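Local coordinates for protein putative peptidase (Chlamydophila abortus, PDB 3CE2) that probably acts as a zinc-dependent oligopeptidase of the peptidase M3B family, cleaving a variety of small bioactive peptides, at residues T74-I79 with T115-E120; A137-A142 with K154-S159; A172-P177 with V255-N260; D286-N291 with E590-A595; S443-S448 with E600-E605. All coordinates share one frame; numbering follows the deposited sequence.

Contact 1 of 5, residues T74-I79 with T115-E120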
# COMPACT_ATOMS: atom_id res chain seq x y z
N THR A 74 -11.79 3.07 -27.12
CA THR A 74 -11.88 4.51 -27.24
C THR A 74 -13.09 5.03 -26.47
O THR A 74 -13.05 6.06 -25.80
CB THR A 74 -11.97 4.89 -28.75
OG1 THR A 74 -10.65 4.86 -29.30
CG2 THR A 74 -12.57 6.28 -28.97
N THR A 75 -14.17 4.28 -26.59
CA THR A 75 -15.45 4.73 -26.13
C THR A 75 -15.59 4.42 -24.67
O THR A 75 -16.20 5.19 -23.93
CB THR A 75 -16.57 4.01 -26.89
OG1 THR A 75 -16.63 4.56 -28.22
CG2 THR A 75 -17.89 4.21 -26.20
N LEU A 76 -15.02 3.31 -24.24
CA LEU A 76 -15.15 2.98 -22.85
C LEU A 76 -14.19 3.82 -22.01
O LEU A 76 -14.57 4.27 -20.92
CB LEU A 76 -15.11 1.47 -22.61
CG LEU A 76 -13.85 0.67 -22.42
CD1 LEU A 76 -13.37 0.86 -21.00
CD2 LEU A 76 -14.19 -0.78 -22.65
N PHE A 77 -13.00 4.09 -22.52
CA PHE A 77 -12.08 4.99 -21.80
C PHE A 77 -12.66 6.39 -21.66
O PHE A 77 -12.36 7.11 -20.72
CB PHE A 77 -10.71 5.06 -22.47
CG PHE A 77 -9.93 3.78 -22.38
CD1 PHE A 77 -10.12 2.91 -21.31
CD2 PHE A 77 -9.00 3.45 -23.36
CE1 PHE A 77 -9.39 1.70 -21.21
CE2 PHE A 77 -8.27 2.26 -23.27
CZ PHE A 77 -8.47 1.38 -22.19
N SER A 78 -13.51 6.77 -22.60
CA SER A 78 -14.03 8.11 -22.64
C SER A 78 -15.08 8.27 -21.54
O SER A 78 -15.09 9.26 -20.81
CB SER A 78 -14.67 8.37 -24.00
OG SER A 78 -14.72 9.76 -24.25
N ILE A 79 -15.98 7.29 -21.47
CA ILE A 79 -17.03 7.23 -20.46
C ILE A 79 -16.40 7.13 -19.08
O ILE A 79 -16.66 7.97 -18.19
CB ILE A 79 -17.94 6.00 -20.70
CG1 ILE A 79 -18.88 6.26 -21.89
CG2 ILE A 79 -18.74 5.65 -19.46
CD1 ILE A 79 -19.52 5.02 -22.43
N THR A 115 -21.37 1.19 -10.94
CA THR A 115 -21.72 -0.22 -10.85
C THR A 115 -22.47 -0.65 -12.11
O THR A 115 -22.39 -1.81 -12.55
CB THR A 115 -22.53 -0.53 -9.57
OG1 THR A 115 -21.84 0.01 -8.44
CG2 THR A 115 -22.67 -2.04 -9.36
N LEU A 116 -23.18 0.30 -12.70
CA LEU A 116 -23.93 0.01 -13.91
C LEU A 116 -22.92 -0.19 -15.03
O LEU A 116 -22.89 -1.24 -15.68
CB LEU A 116 -24.86 1.19 -14.22
CG LEU A 116 -26.36 0.90 -14.45
CD1 LEU A 116 -26.84 -0.25 -13.55
CD2 LEU A 116 -27.16 2.18 -14.19
N PHE A 117 -22.08 0.82 -15.22
CA PHE A 117 -20.95 0.73 -16.13
C PHE A 117 -20.26 -0.61 -16.00
O PHE A 117 -20.08 -1.32 -17.00
CB PHE A 117 -19.94 1.83 -15.84
CG PHE A 117 -18.87 1.92 -16.87
CD1 PHE A 117 -19.20 2.12 -18.20
CD2 PHE A 117 -17.53 1.78 -16.52
CE1 PHE A 117 -18.22 2.20 -19.16
CE2 PHE A 117 -16.54 1.86 -17.49
CZ PHE A 117 -16.89 2.07 -18.81
N ALA A 118 -19.88 -0.97 -14.78
CA ALA A 118 -19.21 -2.24 -14.56
C ALA A 118 -20.06 -3.45 -15.01
O ALA A 118 -19.53 -4.44 -15.51
CB ALA A 118 -18.75 -2.38 -13.11
N GLU A 119 -21.38 -3.37 -14.85
CA GLU A 119 -22.22 -4.48 -15.27
C GLU A 119 -22.35 -4.47 -16.78
O GLU A 119 -22.13 -5.48 -17.45
CB GLU A 119 -23.60 -4.42 -14.60
CG GLU A 119 -23.60 -5.05 -13.20
CD GLU A 119 -24.66 -4.44 -12.26
OE1 GLU A 119 -25.41 -3.53 -12.70
OE2 GLU A 119 -24.72 -4.89 -11.09
N GLU A 120 -22.67 -3.31 -17.33
CA GLU A 120 -22.80 -3.23 -18.76
C GLU A 120 -21.53 -3.67 -19.53
O GLU A 120 -21.64 -4.29 -20.58
CB GLU A 120 -23.32 -1.86 -19.19
CG GLU A 120 -24.82 -1.90 -19.46
CD GLU A 120 -25.49 -0.54 -19.46
OE1 GLU A 120 -25.09 0.33 -20.25
OE2 GLU A 120 -26.46 -0.37 -18.68
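F117 sits on a helical turn whose shortest sound polar bond runs from E120 N to L116 O, 2.7 Å, and from that turn its ring reaches over to L76 and I79. The two segments belong to consecutive helices, 66-96 and 101-120, which run in roughly opposite directions as a helical hairpin. No hydrogen bond joins them; the evidence for packing is a few van der Waals contacts around one ring, one of them to a backbone oxygen. With CG anti to the backbone N (chi1 -171°), the F117 ring projects across the gap between the backbones, where the nearest CA atoms, of I79 and F117, are 8.7 Å apart. On the other helix, I79 also sends its CG2 branch anti to its N, and this methyl lies 3.5 Å from F117 CE1, approaching the ring obliquely. Residues outside the two segments also touch the ring: W53 meets F117 edge-to-face, and L56 touches both F117 and I79. The T52 and W53 backbone N atoms bond the two carboxylate oxygens of E120, tying that preceding loop to helix 101-120. At the far end of the ring, F117 CZ lies 3.8 Å from the backbone L76 O and 4.2 Å from L76 CB.

Contact 2 of 5, residues A137-A142 with K154-S159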
# COMPACT_ATOMS: atom_id res chain seq x y z
N ALA A 137 -2.35 -12.01 -31.45
CA ALA A 137 -1.15 -11.45 -32.08
C ALA A 137 -1.50 -10.39 -33.11
O ALA A 137 -0.79 -9.39 -33.22
CB ALA A 137 -0.24 -12.54 -32.67
N GLN A 138 -2.60 -10.57 -33.82
CA GLN A 138 -3.02 -9.56 -34.78
C GLN A 138 -3.27 -8.23 -34.08
O GLN A 138 -2.92 -7.18 -34.62
CB GLN A 138 -4.25 -9.98 -35.55
CG GLN A 138 -4.87 -8.85 -36.37
CD GLN A 138 -6.32 -9.17 -36.83
OE1 GLN A 138 -6.63 -10.30 -37.26
NE2 GLN A 138 -7.21 -8.17 -36.74
N HIS A 139 -3.85 -8.28 -32.88
CA HIS A 139 -4.18 -7.06 -32.15
C HIS A 139 -2.95 -6.43 -31.51
O HIS A 139 -2.83 -5.20 -31.46
CB HIS A 139 -5.21 -7.35 -31.06
CG HIS A 139 -6.59 -7.54 -31.59
ND1 HIS A 139 -7.15 -6.71 -32.53
CD2 HIS A 139 -7.53 -8.48 -31.30
CE1 HIS A 139 -8.37 -7.13 -32.80
NE2 HIS A 139 -8.63 -8.19 -32.06
N LEU A 140 -2.04 -7.26 -31.01
CA LEU A 140 -0.81 -6.75 -30.41
C LEU A 140 0.10 -6.16 -31.49
O LEU A 140 1.04 -5.44 -31.18
CB LEU A 140 -0.09 -7.84 -29.62
CG LEU A 140 -0.96 -8.29 -28.45
CD1 LEU A 140 -0.23 -9.30 -27.57
CD2 LEU A 140 -1.37 -7.07 -27.63
N SER A 141 -0.20 -6.47 -32.75
CA SER A 141 0.54 -5.98 -33.92
C SER A 141 -0.12 -4.81 -34.60
O SER A 141 0.51 -4.13 -35.40
CB SER A 141 0.59 -7.07 -34.96
OG SER A 141 1.71 -7.86 -34.73
N ALA A 142 -1.41 -4.60 -34.36
CA ALA A 142 -2.12 -3.59 -35.12
C ALA A 142 -1.71 -2.20 -34.64
O ALA A 142 -1.63 -1.96 -33.44
CB ALA A 142 -3.62 -3.81 -35.04
N LYS A 154 -1.76 -6.79 -20.98
CA LYS A 154 -2.21 -7.19 -19.64
C LYS A 154 -3.46 -8.06 -19.70
O LYS A 154 -3.62 -8.95 -18.89
CB LYS A 154 -2.53 -5.97 -18.79
CG LYS A 154 -1.39 -5.51 -17.89
CD LYS A 154 -1.80 -4.24 -17.08
CE LYS A 154 -2.31 -3.08 -18.00
NZ LYS A 154 -2.75 -1.83 -17.30
N ILE A 155 -4.35 -7.80 -20.64
CA ILE A 155 -5.55 -8.61 -20.72
C ILE A 155 -5.38 -9.93 -21.45
O ILE A 155 -5.89 -10.94 -21.02
CB ILE A 155 -6.67 -7.85 -21.35
CG1 ILE A 155 -7.09 -6.70 -20.40
CG2 ILE A 155 -7.80 -8.83 -21.66
CD1 ILE A 155 -8.08 -5.70 -21.03
N PHE A 156 -4.66 -9.92 -22.57
CA PHE A 156 -4.42 -11.14 -23.36
C PHE A 156 -3.50 -12.14 -22.65
O PHE A 156 -3.52 -13.32 -22.95
CB PHE A 156 -3.83 -10.81 -24.74
CG PHE A 156 -4.73 -10.00 -25.66
CD1 PHE A 156 -6.07 -10.32 -25.82
CD2 PHE A 156 -4.22 -8.95 -26.40
CE1 PHE A 156 -6.89 -9.58 -26.68
CE2 PHE A 156 -5.03 -8.21 -27.25
CZ PHE A 156 -6.38 -8.54 -27.39
N ARG A 157 -2.68 -11.67 -21.72
CA ARG A 157 -1.80 -12.59 -21.01
C ARG A 157 -2.59 -13.61 -20.20
O ARG A 157 -2.06 -14.64 -19.77
CB ARG A 157 -0.82 -11.81 -20.10
CG ARG A 157 0.47 -11.45 -20.81
CD ARG A 157 1.37 -10.51 -20.01
NE ARG A 157 2.21 -11.24 -19.06
CZ ARG A 157 1.92 -11.35 -17.77
NH1 ARG A 157 0.82 -10.75 -17.28
NH2 ARG A 157 2.73 -12.04 -16.98
N LEU A 158 -3.87 -13.32 -19.98
CA LEU A 158 -4.70 -14.15 -19.11
C LEU A 158 -5.32 -15.33 -19.85
O LEU A 158 -5.88 -16.24 -19.25
CB LEU A 158 -5.78 -13.30 -18.42
CG LEU A 158 -5.21 -12.36 -17.33
CD1 LEU A 158 -6.25 -11.43 -16.70
CD2 LEU A 158 -4.46 -13.17 -16.29
N SER A 159 -5.22 -15.30 -21.17
CA SER A 159 -5.78 -16.34 -22.03
C SER A 159 -5.23 -17.72 -21.67
O SER A 159 -5.99 -18.68 -21.58
CB SER A 159 -5.44 -16.02 -23.49
OG SER A 159 -4.02 -16.03 -23.66
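The F156 ring meets L140 at its edge, where the methyl CD2 of L140 lies in the ring plane, 3.6 Å from F156 CD2. H139 approaches the same ring obliquely, its CB 3.9 Å from F156 CE2, while H139 CD2 comes within 4.1 Å of F156 CZ. The H139 and F156 side chains cross at about a right angle, whereas L140 and F156 slide past each other in opposite directions. L140 CB does not aim straight at the partner segment; with CG anti to the carbonyl carbon (chi1 -64°), the branched end swings nearer and delivers CD2. The imidazole looks beyond the contact for its polar partners: ND1 pairs with S66 OG and NE2 with L63 O, so both ring nitrogens are satisfied and the ring's rotation is probably fixed. L128 adds an apolar neighbour to F156, and L131 and L145 do so for H139. Past the phenyl ring the chain bends through a type I beta turn from F156 to S159. There F156 O accepts from S159 N at 3.2 Å and from S159 OG at 2.8 Å, the hydroxyl oxygen lying almost straight out from the carbonyl (171°). Such side-to-side packing of successive helices, 133-141 against 149-156, is a helix-loop-helix unit within the Oligopeptidase F region.

Contact 3 of 5, residues A172-P177 with V255-N260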
# COMPACT_ATOMS: atom_id res chain seq x y z
N ALA A 172 -15.72 -18.69 -10.67
CA ALA A 172 -16.25 -17.42 -10.20
C ALA A 172 -17.30 -17.68 -9.13
O ALA A 172 -17.65 -16.80 -8.35
CB ALA A 172 -16.86 -16.62 -11.36
N SER A 173 -17.80 -18.91 -9.10
CA SER A 173 -18.96 -19.26 -8.31
C SER A 173 -18.49 -19.67 -6.93
O SER A 173 -19.16 -19.44 -5.94
CB SER A 173 -19.65 -20.45 -8.96
OG SER A 173 -21.03 -20.36 -8.75
N ALA A 174 -17.31 -20.28 -6.89
CA ALA A 174 -16.72 -20.75 -5.66
C ALA A 174 -16.34 -19.59 -4.74
O ALA A 174 -16.12 -19.78 -3.54
CB ALA A 174 -15.49 -21.59 -5.97
N PHE A 175 -16.26 -18.38 -5.29
CA PHE A 175 -15.75 -17.25 -4.54
C PHE A 175 -16.57 -17.09 -3.29
O PHE A 175 -16.03 -16.98 -2.18
CB PHE A 175 -15.76 -15.96 -5.36
CG PHE A 175 -15.32 -14.76 -4.58
CD1 PHE A 175 -13.96 -14.53 -4.34
CD2 PHE A 175 -16.26 -13.86 -4.05
CE1 PHE A 175 -13.54 -13.43 -3.59
CE2 PHE A 175 -15.85 -12.75 -3.30
CZ PHE A 175 -14.48 -12.54 -3.07
N THR A 176 -17.88 -17.07 -3.48
CA THR A 176 -18.83 -16.87 -2.40
C THR A 176 -18.59 -17.82 -1.21
O THR A 176 -18.20 -17.38 -0.13
CB THR A 176 -20.25 -16.98 -2.95
OG1 THR A 176 -20.44 -15.94 -3.91
CG2 THR A 176 -21.29 -16.84 -1.86
N PRO A 177 -18.79 -19.13 -1.40
CA PRO A 177 -18.52 -20.06 -0.30
C PRO A 177 -17.11 -19.95 0.29
O PRO A 177 -16.92 -20.23 1.49
CB PRO A 177 -18.71 -21.43 -0.95
CG PRO A 177 -18.68 -21.18 -2.41
CD PRO A 177 -19.27 -19.84 -2.59
N VAL A 255 -4.78 -22.84 -3.31
CA VAL A 255 -4.35 -24.03 -4.04
C VAL A 255 -5.42 -24.48 -5.03
O VAL A 255 -5.11 -24.88 -6.14
CB VAL A 255 -4.03 -25.17 -3.11
CG1 VAL A 255 -3.70 -26.44 -3.89
CG2 VAL A 255 -2.87 -24.77 -2.22
N PHE A 256 -6.67 -24.39 -4.63
CA PHE A 256 -7.76 -24.76 -5.51
C PHE A 256 -7.77 -23.88 -6.74
O PHE A 256 -7.79 -24.39 -7.86
CB PHE A 256 -9.09 -24.67 -4.76
CG PHE A 256 -10.29 -24.49 -5.64
CD1 PHE A 256 -10.86 -25.58 -6.31
CD2 PHE A 256 -10.89 -23.25 -5.77
CE1 PHE A 256 -11.98 -25.43 -7.09
CE2 PHE A 256 -12.03 -23.08 -6.56
CZ PHE A 256 -12.56 -24.18 -7.22
N TYR A 257 -7.74 -22.57 -6.55
CA TYR A 257 -7.77 -21.63 -7.67
C TYR A 257 -6.52 -21.74 -8.55
O TYR A 257 -6.61 -21.68 -9.77
CB TYR A 257 -7.90 -20.20 -7.16
CG TYR A 257 -9.30 -19.72 -6.78
CD1 TYR A 257 -10.34 -19.68 -7.71
CD2 TYR A 257 -9.55 -19.22 -5.49
CE1 TYR A 257 -11.60 -19.18 -7.37
CE2 TYR A 257 -10.82 -18.72 -5.13
CZ TYR A 257 -11.83 -18.71 -6.08
OH TYR A 257 -13.09 -18.22 -5.74
N ALA A 258 -5.36 -21.89 -7.93
CA ALA A 258 -4.10 -21.94 -8.66
C ALA A 258 -4.03 -23.13 -9.61
O ALA A 258 -3.69 -22.99 -10.78
CB ALA A 258 -2.93 -22.00 -7.69
N LYS A 259 -4.32 -24.32 -9.09
CA LYS A 259 -4.09 -25.50 -9.89
C LYS A 259 -5.15 -25.67 -10.97
O LYS A 259 -4.91 -26.32 -11.97
CB LYS A 259 -3.92 -26.74 -9.01
CG LYS A 259 -5.18 -27.53 -8.74
CD LYS A 259 -4.93 -28.63 -7.72
CE LYS A 259 -6.24 -29.19 -7.18
NZ LYS A 259 -6.02 -29.86 -5.88
N ASN A 260 -6.30 -25.03 -10.81
CA ASN A 260 -7.31 -25.08 -11.86
C ASN A 260 -7.20 -23.96 -12.91
O ASN A 260 -7.89 -23.96 -13.92
CB ASN A 260 -8.72 -25.14 -11.26
CG ASN A 260 -8.96 -26.41 -10.46
OD1 ASN A 260 -8.26 -27.42 -10.61
ND2 ASN A 260 -9.96 -26.36 -9.58
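This surface contact joins A174 and F175, at the end of helix 165-174 in the Oligopeptidase F region, to F256 and Y257 of helix 240-260, in the peptidase M3 region. A174 and Y257 have the nearest CA atoms, 9.2 Å apart, and the two adjacent aromatic residues of helix 240-260 span the gap. A174 CB packs obliquely on the F256 ring, 3.8 Å from CE2. Y257 carries its hydroxyl to the backbone just after A174: OH is 3.1 Å from F175 CA, which lies at the edge of the tyrosine ring. Y257 OH also comes at the edge of the F175 ring, 4.0 Å from CD1. F256 CD2 in turn stands 4.0 Å above the Y257 ring plane, toward its rim. L171 and L178 each touch both F256 and Y257. Although F175 N lies 3.2 Å from Y257 OH, the angle is too poor for a hydrogen bond, which implies that van der Waals packing, not polar pairing, joins these segments.

Contact 4 of 5, residues D286-N291 with E590-A595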
# COMPACT_ATOMS: atom_id res chain seq x y z
N ASP A 286 15.82 -14.73 0.43
CA ASP A 286 17.15 -15.25 0.70
C ASP A 286 18.08 -14.12 1.10
O ASP A 286 18.75 -14.19 2.15
CB ASP A 286 17.69 -16.07 -0.48
CG ASP A 286 16.74 -17.24 -0.89
OD1 ASP A 286 15.91 -17.68 -0.06
OD2 ASP A 286 16.80 -17.73 -2.05
N ILE A 287 18.11 -13.05 0.32
CA ILE A 287 19.04 -11.97 0.63
C ILE A 287 18.73 -11.34 1.98
O ILE A 287 19.63 -11.05 2.76
CB ILE A 287 19.11 -10.89 -0.48
CG1 ILE A 287 20.29 -11.15 -1.41
CG2 ILE A 287 19.41 -9.56 0.12
CD1 ILE A 287 20.12 -12.35 -2.36
N VAL A 288 17.44 -11.17 2.27
CA VAL A 288 17.05 -10.56 3.52
C VAL A 288 17.47 -11.43 4.70
O VAL A 288 18.05 -10.92 5.66
CB VAL A 288 15.55 -10.24 3.55
CG1 VAL A 288 15.14 -9.89 4.95
CG2 VAL A 288 15.27 -9.05 2.65
N LYS A 289 17.20 -12.73 4.64
CA LYS A 289 17.67 -13.64 5.70
C LYS A 289 19.18 -13.56 5.89
O LYS A 289 19.65 -13.53 7.02
CB LYS A 289 17.30 -15.08 5.38
CG LYS A 289 15.84 -15.39 5.56
CD LYS A 289 15.54 -16.85 5.25
CE LYS A 289 14.04 -17.12 5.33
NZ LYS A 289 13.75 -18.57 5.20
N LYS A 290 19.95 -13.52 4.80
CA LYS A 290 21.39 -13.39 4.94
C LYS A 290 21.81 -12.05 5.53
O LYS A 290 22.98 -11.89 5.85
CB LYS A 290 22.12 -13.61 3.63
CG LYS A 290 22.13 -15.04 3.10
CD LYS A 290 22.89 -15.05 1.80
CE LYS A 290 22.22 -15.92 0.76
NZ LYS A 290 22.24 -15.28 -0.59
N ASN A 291 20.89 -11.09 5.66
CA ASN A 291 21.23 -9.83 6.33
C ASN A 291 20.59 -9.67 7.68
O ASN A 291 20.60 -8.56 8.26
CB ASN A 291 20.93 -8.63 5.47
CG ASN A 291 21.74 -8.62 4.19
OD1 ASN A 291 22.71 -7.88 4.05
ND2 ASN A 291 21.35 -9.47 3.25
N GLU A 590 21.40 -5.31 -6.93
CA GLU A 590 21.83 -3.92 -6.71
C GLU A 590 20.86 -3.08 -5.87
O GLU A 590 21.25 -2.45 -4.89
CB GLU A 590 22.15 -3.24 -8.04
CG GLU A 590 23.34 -3.87 -8.80
CD GLU A 590 23.07 -4.06 -10.30
OE1 GLU A 590 22.68 -3.09 -10.99
OE2 GLU A 590 23.24 -5.19 -10.81
N PRO A 591 19.57 -3.05 -6.26
CA PRO A 591 18.70 -2.17 -5.50
C PRO A 591 18.69 -2.55 -4.01
O PRO A 591 18.78 -1.67 -3.15
CB PRO A 591 17.33 -2.41 -6.14
CG PRO A 591 17.66 -2.86 -7.51
CD PRO A 591 18.84 -3.74 -7.33
N ILE A 592 18.61 -3.83 -3.69
CA ILE A 592 18.59 -4.18 -2.28
C ILE A 592 19.89 -3.86 -1.55
O ILE A 592 19.89 -3.57 -0.35
CB ILE A 592 18.14 -5.61 -2.02
CG1 ILE A 592 17.72 -5.72 -0.55
CG2 ILE A 592 19.24 -6.57 -2.39
CD1 ILE A 592 17.11 -7.04 -0.16
N GLN A 593 21.01 -3.88 -2.26
CA GLN A 593 22.27 -3.53 -1.64
C GLN A 593 22.35 -2.04 -1.36
O GLN A 593 22.89 -1.62 -0.33
CB GLN A 593 23.44 -3.98 -2.51
CG GLN A 593 23.56 -5.48 -2.53
CD GLN A 593 24.88 -5.95 -3.10
OE1 GLN A 593 25.31 -5.49 -4.16
NE2 GLN A 593 25.54 -6.87 -2.39
N LYS A 594 21.77 -1.25 -2.26
CA LYS A 594 21.69 0.19 -2.05
C LYS A 594 20.80 0.51 -0.84
O LYS A 594 21.07 1.43 -0.06
CB LYS A 594 21.18 0.89 -3.31
CG LYS A 594 22.25 1.24 -4.34
CD LYS A 594 23.28 2.15 -3.70
CE LYS A 594 24.16 2.85 -4.71
NZ LYS A 594 25.21 3.63 -3.98
N ALA A 595 19.73 -0.27 -0.68
CA ALA A 595 18.86 -0.10 0.46
C ALA A 595 19.64 -0.39 1.73
O ALA A 595 19.67 0.42 2.66
CB ALA A 595 17.66 -1.03 0.35
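Apolar contacts account for everything that passes between I287, V288 and I592. The I592 side chain is extended, with CG1 anti to the backbone N (chi1 -162°) and CD1 continuing the line (chi2 174°), and so its terminal methyl reaches the neighbouring helix. There I592 CD1 meets I287 CG2 at 3.4 Å and V288 CG2 at 3.9 Å. I592 CG2 adds a second touch to I287 CG2, also at 3.9 Å. The isoleucines slide past each other in opposite directions, while V288 and I592 cross at about a right angle; one methyl thus fits against branches of two successive residues. Further apolar neighbours touch the group: I543 touches I592, F596 touches I287, and F470, V473 and F508 touch V288.

Polar interactions stay within each segment or lead away from the pair. K290 N bonds to D286 O at 3.0 Å and N291 N to V288 O at 2.8 Å within segment 286-291, and K594 N bonds to E590 O at 2.9 Å. K594 NZ forms a salt bridge with E556.

With no hydrogen bond or ion pair across it, the contact between helices 278-289 and 590-607 rests here on the fit of branched aliphatic side chains.

Contact 5 of 5, residues S443-S448 with E600-E605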
# COMPACT_ATOMS: atom_id res chain seq x y z
N SER A 443 17.02 14.74 6.06
CA SER A 443 17.36 16.15 6.06
C SER A 443 17.30 16.76 7.45
O SER A 443 18.10 17.63 7.77
CB SER A 443 16.43 16.93 5.14
OG SER A 443 16.66 16.59 3.79
N MET A 444 16.33 16.31 8.26
CA MET A 444 16.16 16.86 9.61
C MET A 444 17.31 16.46 10.51
O MET A 444 17.68 17.22 11.40
CB MET A 444 14.82 16.45 10.23
CG MET A 444 13.65 17.23 9.70
SD MET A 444 12.11 16.82 10.54
CE MET A 444 12.32 17.79 12.03
N LEU A 445 17.87 15.28 10.31
CA LEU A 445 19.06 14.85 11.04
C LEU A 445 20.22 15.75 10.73
O LEU A 445 20.84 16.31 11.62
CB LEU A 445 19.49 13.47 10.61
CG LEU A 445 18.71 12.33 11.21
CD1 LEU A 445 19.44 11.05 10.82
CD2 LEU A 445 18.65 12.52 12.72
N LYS A 446 20.55 15.84 9.45
CA LYS A 446 21.59 16.74 8.98
C LYS A 446 21.43 18.11 9.61
O LYS A 446 22.41 18.73 9.98
CB LYS A 446 21.55 16.86 7.46
CG LYS A 446 22.18 15.68 6.71
CD LYS A 446 22.03 15.86 5.19
CE LYS A 446 22.88 14.85 4.38
NZ LYS A 446 22.78 13.43 4.90
N GLU A 447 20.20 18.60 9.74
CA GLU A 447 20.00 19.98 10.15
C GLU A 447 19.96 20.14 11.64
O GLU A 447 19.97 21.25 12.14
CB GLU A 447 18.71 20.56 9.57
CG GLU A 447 18.78 20.87 8.07
CD GLU A 447 20.03 21.65 7.68
OE1 GLU A 447 20.28 22.72 8.27
OE2 GLU A 447 20.76 21.19 6.76
N SER A 448 19.92 19.02 12.35
CA SER A 448 19.63 19.05 13.77
C SER A 448 20.86 19.37 14.60
O SER A 448 22.00 19.08 14.20
CB SER A 448 19.05 17.71 14.21
OG SER A 448 18.85 17.68 15.60
N GLU A 600 22.57 0.68 6.93
CA GLU A 600 23.83 0.54 7.63
C GLU A 600 24.33 1.89 8.08
O GLU A 600 24.79 2.06 9.21
CB GLU A 600 24.85 -0.08 6.71
CG GLU A 600 26.21 -0.30 7.34
CD GLU A 600 26.23 -1.51 8.24
OE1 GLU A 600 25.89 -2.62 7.77
OE2 GLU A 600 26.60 -1.34 9.43
N LYS A 601 24.22 2.87 7.19
CA LYS A 601 24.73 4.18 7.53
C LYS A 601 23.99 4.73 8.73
O LYS A 601 24.58 5.34 9.62
CB LYS A 601 24.59 5.14 6.37
CG LYS A 601 25.35 6.39 6.59
CD LYS A 601 24.87 7.50 5.70
CE LYS A 601 25.50 8.81 6.17
NZ LYS A 601 24.66 9.99 5.88
N LYS A 602 22.68 4.50 8.77
CA LYS A 602 21.84 5.08 9.81
C LYS A 602 22.09 4.36 11.13
O LYS A 602 22.10 4.99 12.19
CB LYS A 602 20.37 4.97 9.42
CG LYS A 602 19.95 5.88 8.31
CD LYS A 602 19.55 7.22 8.82
CE LYS A 602 19.26 8.18 7.68
NZ LYS A 602 20.54 8.79 7.27
N ILE A 603 22.28 3.04 11.07
CA ILE A 603 22.58 2.30 12.29
C ILE A 603 23.88 2.81 12.90
O ILE A 603 23.97 2.97 14.11
CB ILE A 603 22.69 0.78 12.03
CG1 ILE A 603 21.33 0.23 11.60
CG2 ILE A 603 23.18 0.06 13.27
CD1 ILE A 603 21.34 -1.24 11.33
N GLN A 604 24.87 3.11 12.06
CA GLN A 604 26.15 3.63 12.54
C GLN A 604 26.02 5.03 13.11
O GLN A 604 26.59 5.30 14.16
CB GLN A 604 27.22 3.61 11.46
CG GLN A 604 27.81 2.24 11.20
CD GLN A 604 28.61 2.19 9.90
OE1 GLN A 604 29.03 1.11 9.44
NE2 GLN A 604 28.83 3.36 9.29
N GLU A 605 25.28 5.92 12.45
CA GLU A 605 25.05 7.24 13.07
C GLU A 605 24.49 7.06 14.47
O GLU A 605 24.97 7.68 15.41
CB GLU A 605 24.08 8.10 12.27
CG GLU A 605 24.56 8.53 10.91
CD GLU A 605 23.63 9.54 10.26
OE1 GLU A 605 22.95 10.28 11.01
OE2 GLU A 605 23.59 9.62 9.01
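Two lysine ends face each other here: K446 NZ and K601 NZ are 4.0 Å apart, and their side chains cross at about a right angle. Nearby carboxylates probably offset the like charges. E605 OE2 receives a weak bond from K601 NZ at 3.3 Å and makes a long salt bridge with K602 NZ at 3.6 Å. D442 forms a further salt bridge with K602 and a long, weak ion pair with K446. K602 thus lies between an acid of each helix, E605 and D442, although K446 NZ itself stays 5.7 Å from E605 OE2. K601 is extended along its whole length, whereas K446 bends at its last torsion (chi4 46°) and brings its ammonium group in close. Beside the charged groups, L445 CD1 lies 3.6 Å from E605 OE1 and 4.3 Å from the aliphatic K602 CE; the L445 and E605 side chains cross obliquely. The axes of the short segments 443-447 and 600-605 are 13.3 Å apart at closest approach and inclined by 34°, so long side chains, not close backbones, span the space. Helix 431-447, which begins just after the zinc ligand E430, also borders helix 451-487, where I457 and L458 touch L445 and L458 touches K602 too. I603 of helix 590-607 packs instead on L294, Y298 and I301 of helix 292-306.

From the N terminus, contacts 1, 2 and 3 follow in series. Contact 1 closes the 35-residue hairpin of helices 66-96 and 101-120, contact 2 an 11-residue loop between helices 133-141 and 149-156, and contact 3 a longer excursion from helix 165-174 to helix 240-260, linking the Oligopeptidase F and peptidase M3 regions. Contact 4 then opens at 286-291 and closes almost 300 residues later on helix 590-607. Contact 5 crosses it, starting inside that loop at 443-448 and ending beyond it at 600-605. Both thus use the C-terminal helix, with centres about 21 Å apart, whereas contacts 1 and 5 lie on opposite sides of the chain's centre, centres about 50 Å apart.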